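Local structure of cysteine desulfurase (Thermococcus onnurineus, 5B89) at residues Tyr63-His68 with Gln76-Lys81; Gly237-Thr242 with Ile301-Arg306. The protein probably catalyses the pyridoxal-phosphate-dependent removal of sulfur from L-cysteine, passing it to a sulfur carrier and leaving L-alanine. All blocks are in the same frame, centred on the assembly; numbering follows the deposited sequence.

Interaction 1: Tyr63-His68 with Gln76-Lys81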
ATOM      1  N   TYR B  63      -1.516  -0.652  20.703  1.00 13.68           N
ATOM      2  CA  TYR B  63      -2.829  -1.132  20.316  1.00 12.82           C
ATOM      3  C   TYR B  63      -2.845  -1.893  18.997  1.00 13.96           C
ATOM      4  O   TYR B  63      -3.705  -1.777  18.246  1.00 14.49           O
ATOM      5  CB  TYR B  63      -3.931  -0.037  20.362  1.00 12.65           C
ATOM      6  CG  TYR B  63      -3.768   1.186  19.481  1.00 11.91           C
ATOM      7  CD1 TYR B  63      -3.048   2.233  19.890  1.00 12.27           C
ATOM      8  CD2 TYR B  63      -4.428   1.280  18.291  1.00 12.94           C
ATOM      9  CE1 TYR B  63      -2.892   3.354  19.113  1.00 14.28           C
ATOM     10  CE2 TYR B  63      -4.279   2.384  17.501  1.00 12.60           C
ATOM     11  CZ  TYR B  63      -3.508   3.422  17.917  1.00 13.61           C
ATOM     12  OH  TYR B  63      -3.353   4.514  17.155  1.00 14.06           O
ATOM     13  N   ARG B  64      -1.824  -2.689  18.804  1.00 13.39           N
ATOM     14  CA  ARG B  64      -1.638  -3.423  17.597  1.00 12.16           C
ATOM     15  C   ARG B  64      -2.667  -4.500  17.363  1.00 14.06           C
ATOM     16  O   ARG B  64      -2.765  -5.440  18.117  1.00 15.60           O
ATOM     17  CB  ARG B  64      -0.203  -3.996  17.608  1.00 13.14           C
ATOM     18  CG  ARG B  64       0.213  -4.698  16.338  1.00 14.43           C
ATOM     19  CD  ARG B  64       0.392  -3.823  15.111  1.00 13.24           C
ATOM     20  NE  ARG B  64       1.044  -4.662  14.135  1.00 12.80           N
ATOM     21  CZ  ARG B  64       0.476  -5.350  13.178  1.00 11.59           C
ATOM     22  NH1 ARG B  64       1.199  -6.222  12.524  1.00 12.66           N
ATOM     23  NH2 ARG B  64      -0.771  -5.171  12.852  1.00 13.88           N
ATOM     24  N   ALA B  65      -3.401  -4.364  16.274  1.00 12.71           N
ATOM     25  CA  ALA B  65      -4.385  -5.323  15.903  1.00 11.62           C
ATOM     26  C   ALA B  65      -4.921  -4.996  14.543  1.00 12.63           C
ATOM     27  O   ALA B  65      -4.665  -3.978  14.083  1.00 12.36           O
ATOM     28  CB  ALA B  65      -5.533  -5.304  16.913  1.00 12.59           C
ATOM     29  N   ASN B  66      -5.679  -5.923  13.995  1.00 12.63           N
ATOM     30  CA  ASN B  66      -6.352  -5.761  12.744  1.00 12.54           C
ATOM     31  C   ASN B  66      -7.696  -5.047  13.032  1.00 15.13           C
ATOM     32  O   ASN B  66      -8.112  -4.980  14.131  1.00 15.40           O
ATOM     33  CB  ASN B  66      -6.528  -7.071  11.970  1.00 13.23           C
ATOM     34  CG  ASN B  66      -6.449  -6.860  10.473  1.00 13.73           C
ATOM     35  OD1 ASN B  66      -6.921  -5.863   9.977  1.00 13.48           O
ATOM     36  ND2 ASN B  66      -5.921  -7.806   9.777  1.00 13.30           N
ATOM     37  N   VAL B  67      -8.324  -4.523  12.000  1.00 13.84           N
ATOM     38  CA  VAL B  67      -9.539  -3.775  12.183  1.00 15.12           C
ATOM     39  C   VAL B  67     -10.769  -4.587  11.928  1.00 21.80           C
ATOM     40  O   VAL B  67     -10.830  -5.704  12.317  1.00 24.23           O
ATOM     41  CB  VAL B  67      -9.493  -2.487  11.355  1.00 12.21           C
ATOM     42  CG1 VAL B  67      -8.421  -1.597  11.894  1.00 14.19           C
ATOM     43  CG2 VAL B  67      -9.181  -2.741   9.890  1.00 14.51           C
ATOM     44  N   HIS B  68     -11.764  -4.006  11.324  1.00 20.47           N
ATOM     45  CA  HIS B  68     -12.991  -4.741  11.024  1.00 27.57           C
ATOM     46  C   HIS B  68     -13.769  -5.239  12.222  1.00 28.19           C
ATOM     47  O   HIS B  68     -14.343  -6.294  12.170  1.00 30.99           O
ATOM     48  CB  HIS B  68     -12.752  -5.871  10.033  1.00 32.98           C
ATOM     49  CG  HIS B  68     -12.443  -5.382   8.647  1.00 41.48           C
ATOM     50  ND1 HIS B  68     -13.398  -4.853   7.802  1.00 49.91           N
ATOM     51  CD2 HIS B  68     -11.271  -5.301   7.982  1.00 45.29           C
ATOM     52  CE1 HIS B  68     -12.824  -4.489   6.672  1.00 53.29           C
ATOM     53  NE2 HIS B  68     -11.529  -4.736   6.768  1.00 48.02           N
ATOM     54  N   GLN B  76     -10.835  -3.407  18.739  1.00 13.90           N
ATOM     55  CA  GLN B  76     -11.787  -2.238  18.837  1.00 14.52           C
ATOM     56  C   GLN B  76     -11.045  -0.974  18.810  1.00 13.50           C
ATOM     57  O   GLN B  76     -11.508   0.001  18.081  1.00 14.98           O
ATOM     58  CB  GLN B  76     -12.630  -2.386  20.124  1.00 17.09           C
ATOM     59  CG  GLN B  76     -13.687  -3.487  20.069  1.00 18.25           C
ATOM     60  CD  GLN B  76     -14.832  -3.282  19.071  1.00 22.50           C
ATOM     61  OE1 GLN B  76     -15.370  -2.168  19.019  1.00 25.70           O
ATOM     62  NE2 GLN B  76     -15.270  -4.290  18.369  1.00 26.61           N
ATOM     63  N   MET B  77      -9.910  -0.872  19.473  1.00 13.60           N
ATOM     64  CA  MET B  77      -9.125   0.354  19.587  1.00 14.08           C
ATOM     65  C   MET B  77      -8.551   0.648  18.175  1.00 15.27           C
ATOM     66  O   MET B  77      -8.623   1.794  17.653  1.00 13.89           O
ATOM     67  CB  MET B  77      -7.962   0.346  20.597  1.00 17.29           C
ATOM     68  CG  MET B  77      -7.220   1.635  20.660  1.00 20.30           C
ATOM     69  SD  MET B  77      -8.223   3.145  20.993  1.00 28.56           S
ATOM     70  CE  MET B  77      -8.798   2.869  22.677  1.00 31.90           C
ATOM     71  N   ALA B  78      -7.954  -0.342  17.551  1.00 12.92           N
ATOM     72  CA  ALA B  78      -7.446  -0.165  16.159  1.00 13.80           C
ATOM     73  C   ALA B  78      -8.515   0.282  15.181  1.00 13.82           C
ATOM     74  O   ALA B  78      -8.250   1.187  14.413  1.00 13.28           O
ATOM     75  CB  ALA B  78      -6.716  -1.440  15.676  1.00 14.40           C
ATOM     76  N   THR B  79      -9.667  -0.331  15.222  1.00 11.00           N
ATOM     77  CA  THR B  79     -10.788   0.008  14.351  1.00 11.09           C
ATOM     78  C   THR B  79     -11.203   1.471  14.651  1.00 13.81           C
ATOM     79  O   THR B  79     -11.399   2.248  13.678  1.00 13.77           O
ATOM     80  CB  THR B  79     -11.978  -0.922  14.539  1.00 12.56           C
ATOM     81  OG1 THR B  79     -11.571  -2.234  14.212  1.00 13.93           O
ATOM     82  CG2 THR B  79     -13.066  -0.535  13.620  1.00 14.15           C
ATOM     83  N   HIS B  80     -11.353   1.846  15.909  1.00 12.24           N
ATOM     84  CA  HIS B  80     -11.717   3.267  16.217  1.00 13.59           C
ATOM     85  C   HIS B  80     -10.709   4.199  15.680  1.00 11.74           C
ATOM     86  O   HIS B  80     -11.104   5.212  15.042  1.00 13.97           O
ATOM     87  CB  HIS B  80     -11.831   3.423  17.718  1.00 15.29           C
ATOM     88  CG  HIS B  80     -11.742   4.838  18.268  1.00 21.94           C
ATOM     89  ND1 HIS B  80     -12.822   5.701  18.212  1.00 30.20           N
ATOM     90  CD2 HIS B  80     -10.731   5.538  18.840  1.00 26.31           C
ATOM     91  CE1 HIS B  80     -12.469   6.872  18.713  1.00 29.30           C
ATOM     92  NE2 HIS B  80     -11.209   6.799  19.111  1.00 32.78           N
ATOM     93  N   LYS B  81      -9.392   3.965  15.846  1.00 11.65           N
ATOM     94  CA  LYS B  81      -8.362   4.882  15.374  1.00 11.08           C
ATOM     95  C   LYS B  81      -8.322   4.871  13.820  1.00 12.50           C
ATOM     96  O   LYS B  81      -8.037   5.945  13.205  1.00 12.63           O
ATOM     97  CB  LYS B  81      -6.988   4.558  15.974  1.00 13.41           C
ATOM     98  CG  LYS B  81      -6.958   4.868  17.457  1.00 15.62           C
ATOM     99  CD  LYS B  81      -7.002   6.305  17.805  1.00 16.26           C
ATOM    100  CE  LYS B  81      -5.804   7.014  17.449  1.00 19.53           C
ATOM    101  NZ  LYS B  81      -5.775   8.467  17.836  1.00 21.63           N
TER

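Interaction 2: Gly237-Thr242 with Ile301-Arg306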
ATOM      1  N   GLY B 237       3.204  16.476   0.844  1.00 10.05           N
ATOM      2  CA  GLY B 237       2.943  17.584   1.665  1.00  9.99           C
ATOM      3  C   GLY B 237       2.293  17.332   3.007  1.00 10.23           C
ATOM      4  O   GLY B 237       2.491  18.089   3.970  1.00 10.24           O
ATOM      5  N   PRO B 238       1.430  16.293   3.145  1.00  8.72           N
ATOM      6  CA  PRO B 238       0.758  16.060   4.430  1.00  9.45           C
ATOM      7  C   PRO B 238       1.697  15.629   5.588  1.00 10.55           C
ATOM      8  O   PRO B 238       1.184  15.438   6.696  1.00 11.58           O
ATOM      9  CB  PRO B 238      -0.254  14.914   4.142  1.00 10.31           C
ATOM     10  CG  PRO B 238      -0.574  15.117   2.708  1.00 10.74           C
ATOM     11  CD  PRO B 238       0.736  15.536   2.079  1.00 10.14           C
ATOM     12  N   MET B 239       2.976  15.363   5.303  1.00 10.67           N
ATOM     13  CA  MET B 239       3.994  15.063   6.343  1.00 10.57           C
ATOM     14  C   MET B 239       3.629  13.672   6.965  1.00 12.23           C
ATOM     15  O   MET B 239       3.941  13.456   8.155  1.00 13.09           O
ATOM     16  CB  MET B 239       4.122  16.159   7.446  1.00 12.10           C
ATOM     17  CG  MET B 239       4.798  17.339   6.778  1.00 12.33           C
ATOM     18  SD  MET B 239       5.201  18.547   8.111  1.00 16.24           S
ATOM     19  CE  MET B 239       5.092  20.112   7.343  1.00 19.67           C
ATOM     20  N   GLY B 240       3.040  12.777   6.230  1.00  9.47           N
ATOM     21  CA  GLY B 240       2.727  11.429   6.638  1.00 11.16           C
ATOM     22  C   GLY B 240       3.791  10.474   6.204  1.00  9.59           C
ATOM     23  O   GLY B 240       4.784  10.746   5.603  1.00 10.55           O
ATOM     24  N   PRO B 241       3.501   9.207   6.569  1.00  9.69           N
ATOM     25  CA  PRO B 241       4.404   8.093   6.222  1.00  9.76           C
ATOM     26  C   PRO B 241       4.336   7.655   4.795  1.00  9.57           C
ATOM     27  O   PRO B 241       3.401   8.115   4.051  1.00 10.48           O
ATOM     28  CB  PRO B 241       3.992   6.930   7.132  1.00 11.34           C
ATOM     29  CG  PRO B 241       2.514   7.173   7.242  1.00 12.35           C
ATOM     30  CD  PRO B 241       2.316   8.729   7.297  1.00 11.10           C
ATOM     31  N   THR B 242       5.236   6.797   4.324  1.00  9.35           N
ATOM     32  CA  THR B 242       5.118   6.181   3.011  1.00  9.42           C
ATOM     33  C   THR B 242       4.058   5.098   3.086  1.00  9.24           C
ATOM     34  O   THR B 242       3.580   4.677   4.137  1.00 10.37           O
ATOM     35  CB  THR B 242       6.475   5.631   2.564  1.00 10.12           C
ATOM     36  OG1 THR B 242       6.908   4.617   3.517  1.00 11.32           O
ATOM     37  CG2 THR B 242       7.500   6.697   2.486  1.00 12.54           C
ATOM     38  N   ILE B 301      -1.831  15.175   9.056  1.00  9.17           N
ATOM     39  CA  ILE B 301      -2.857  16.192   8.779  1.00  9.64           C
ATOM     40  C   ILE B 301      -3.128  17.007  10.024  1.00 10.75           C
ATOM     41  O   ILE B 301      -3.224  18.286   9.914  1.00 11.83           O
ATOM     42  CB  ILE B 301      -4.058  15.515   8.262  1.00 10.60           C
ATOM     43  CG1 ILE B 301      -3.853  15.062   6.812  1.00 10.71           C
ATOM     44  CG2 ILE B 301      -5.277  16.455   8.318  1.00 10.73           C
ATOM     45  CD1 ILE B 301      -4.868  14.086   6.336  1.00 12.00           C
ATOM     46  N   ARG B 302      -3.227  16.413  11.201  1.00 11.31           N
ATOM     47  CA  ARG B 302      -3.387  17.234  12.382  1.00 11.34           C
ATOM     48  C   ARG B 302      -2.209  18.185  12.644  1.00 11.27           C
ATOM     49  O   ARG B 302      -2.389  19.287  13.120  1.00 13.02           O
ATOM     50  CB  ARG B 302      -3.623  16.354  13.597  1.00 12.22           C
ATOM     51  CG  ARG B 302      -4.995  15.761  13.613  1.00 15.21           C
ATOM     52  CD  ARG B 302      -6.046  16.839  13.894  1.00 21.77           C
ATOM     53  NE  ARG B 302      -7.265  16.257  14.408  1.00 28.60           N
ATOM     54  CZ  ARG B 302      -8.442  16.469  13.900  1.00 30.52           C
ATOM     55  NH1 ARG B 302      -8.535  17.238  12.821  1.00 30.24           N
ATOM     56  NH2 ARG B 302      -9.510  15.904  14.442  1.00 28.48           N
ATOM     57  N   TYR B 303      -1.010  17.750  12.322  1.00 10.50           N
ATOM     58  CA  TYR B 303       0.153  18.575  12.480  1.00 10.29           C
ATOM     59  C   TYR B 303       0.080  19.771  11.494  1.00 12.42           C
ATOM     60  O   TYR B 303       0.384  20.862  11.841  1.00 12.77           O
ATOM     61  CB  TYR B 303       1.411  17.703  12.271  1.00 12.13           C
ATOM     62  CG  TYR B 303       2.705  18.320  12.619  1.00 12.89           C
ATOM     63  CD1 TYR B 303       3.183  18.274  13.898  1.00 14.40           C
ATOM     64  CD2 TYR B 303       3.472  18.896  11.665  1.00 12.02           C
ATOM     65  CE1 TYR B 303       4.385  18.852  14.208  1.00 15.73           C
ATOM     66  CE2 TYR B 303       4.649  19.476  11.960  1.00 12.51           C
ATOM     67  CZ  TYR B 303       5.104  19.469  13.247  1.00 13.74           C
ATOM     68  OH  TYR B 303       6.279  20.082  13.482  1.00 14.79           O
ATOM     69  N   ILE B 304      -0.325  19.485  10.286  1.00 12.62           N
ATOM     70  CA  ILE B 304      -0.451  20.505   9.258  1.00 13.06           C
ATOM     71  C   ILE B 304      -1.542  21.513   9.680  1.00 12.84           C
ATOM     72  O   ILE B 304      -1.406  22.664   9.463  1.00 14.41           O
ATOM     73  CB  ILE B 304      -0.847  19.859   7.886  1.00 13.48           C
ATOM     74  CG1 ILE B 304       0.310  19.138   7.194  1.00 16.49           C
ATOM     75  CG2 ILE B 304      -1.415  20.868   6.898  1.00 14.11           C
ATOM     76  CD1 ILE B 304       1.518  19.949   6.837  1.00 17.86           C
ATOM     77  N   GLU B 305      -2.595  21.021  10.281  1.00 12.82           N
ATOM     78  CA  GLU B 305      -3.770  21.908  10.727  1.00 14.19           C
ATOM     79  C   GLU B 305      -3.284  22.792  11.848  1.00 14.92           C
ATOM     80  O   GLU B 305      -3.744  24.015  11.875  1.00 14.59           O
ATOM     81  CB  GLU B 305      -4.976  21.048  11.106  1.00 15.43           C
ATOM     82  CG  GLU B 305      -5.587  20.435   9.854  1.00 18.25           C
ATOM     83  CD  GLU B 305      -6.686  19.395  10.095  1.00 23.10           C
ATOM     84  OE1 GLU B 305      -7.406  19.049   9.067  1.00 22.09           O
ATOM     85  OE2 GLU B 305      -6.699  18.880  11.244  1.00 24.38           O
ATOM     86  N   ARG B 306      -2.371  22.409  12.676  1.00 14.04           N
ATOM     87  CA  ARG B 306      -1.881  23.239  13.769  1.00 15.23           C
ATOM     88  C   ARG B 306      -1.055  24.360  13.205  1.00 15.69           C
ATOM     89  O   ARG B 306      -1.078  25.524  13.709  1.00 15.93           O
ATOM     90  CB  ARG B 306      -1.033  22.367  14.745  1.00 19.50           C
ATOM     91  CG  ARG B 306      -0.598  22.971  16.027  1.00 26.80           C
ATOM     92  CD  ARG B 306       0.063  21.884  16.959  1.00 27.38           C
ATOM     93  NE  ARG B 306       1.033  22.518  17.852  1.00 34.97           N
ATOM     94  CZ  ARG B 306       2.361  22.556  17.661  1.00 40.68           C
ATOM     95  NH1 ARG B 306       2.998  21.968  16.609  1.00 37.99           N
ATOM     96  NH2 ARG B 306       3.097  23.200  18.553  1.00 47.28           N
TER

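Interaction 1: Tyr63-His68 with Gln76-Lys81
The aromatic ring of Tyr63 lies across the Met77 and Lys81 side chains, crossing each at about a right angle. With chi1 at 60°, Tyr63 CG sits between the backbone N and the carbonyl carbon, and it meets Met77 CG at 3.7 Å. Met77 bends at chi2 and chi3, and its SD stands 5.2 Å from the Tyr63 ring centroid, 15° off the ring normal, a Met-aromatic contact. One turn further along the helix, the aliphatic part of Lys81 packs on the phenol end: Lys81 CG is 3.7 Å from Tyr63 CE2, and Lys81 CE is 3.5 Å from Tyr63 OH. The Lys81 ammonium is paired with Glu84.

The other apolar contacts converge on Ala78, whose CB lies 4.2 Å from both Ala65 CB and Val67 CG1. Here an irregular loop leaves helix 50-62 and wraps round the early turns of helix 73-93 at the dimer interface. Asn66, whose CB points away from that helix, touches bound alanine, and its ND2 is hydrogen-bonded to Thr288 OG1 of the same chain and to Ala44 O of the second subunit.

Among the polar groups, Thr79 OG1 rests 3.3 Å from Val67 CA but makes its hydrogen bonds to Ser75 O and Arg69 N. Asn66 OD1 takes the backbone N-H of Val67 on an in-plane lone pair at 2.8 Å.

Interaction 2: Gly237-Thr242 with Ile301-Arg306
Met239 and Tyr303 cross at a slant, the thioether sulfur resting by the CD2-CE2 bond of the phenol ring. Met239 SD is equally close to Tyr303 CD2 and Tyr303 CE2, 4.0 Å from each, and stands 5.0 Å from the ring centroid. The line from centroid to sulfur runs 69° off the ring normal, so this Met-aromatic pair has an oblique geometry. Tyr303 CG is anti to its backbone N (chi1 -170°), and the ring extends from the helix to meet the sulfur, while its hydroxyl is hydrogen-bonded to Asp30.

Beyond the sulfur, the methyl end of Met239 turns to the next residue of the helix. Met239 CE touches Ile304 CD1 at 3.6 Å, and these two side chains also cross at a slant. Ile304 CG1 lies anti to the carbonyl carbon, beside the backbone N (chi1 -75°), and the branch that it begins runs in against the loop backbone. Its CD1 comes within 3.6 Å of Gly237 O, and Ile304 CG1 is 3.8 Å from Pro238 O. These are van der Waals contacts between a hydrocarbon branch and two successive carbonyls. A looser contact joins Pro238 CB to Ile301 CG1, 4.5 Å apart.

The loop follows Lys236, which lines the cofactor and alanine pockets and probably corresponds to the Schiff-base lysine of this fold-type I family. The loop links strands 229-233 and 245-249, which run antiparallel in the seven-stranded sheet. On the helix 291-307 side, Ile301 also packs on Ile88 and Phe92 of helix 73-93, and Ile304 on Leu309 and Ile312 of helix 309-329, while Pro51 of helix 50-62 adjoins Tyr303.

How the interactions relate
Both contacts set an irregular loop against a helix and include a Met-aromatic pair, with the roles exchanged: the aromatic residue comes from the loop in interaction 1 and from the helix in interaction 2. Interaction 2 is wholly buried, its centre about 12 Å from that of the chain, and its touching groups are chiefly hydrocarbon, an aromatic ring and a sulfur, with two backbone carbonyls. Interaction 1, about 27 Å out, is mostly buried but has one exposed residue on each side, His68 and Met77, and mixes in more polar groups. Their centres lie 21 Å apart, bridged by helix 291-307, which supplies Ile301-Arg306 and also touches Tyr63, Asn66, Val67 and Lys81. Each loop reaches the second subunit.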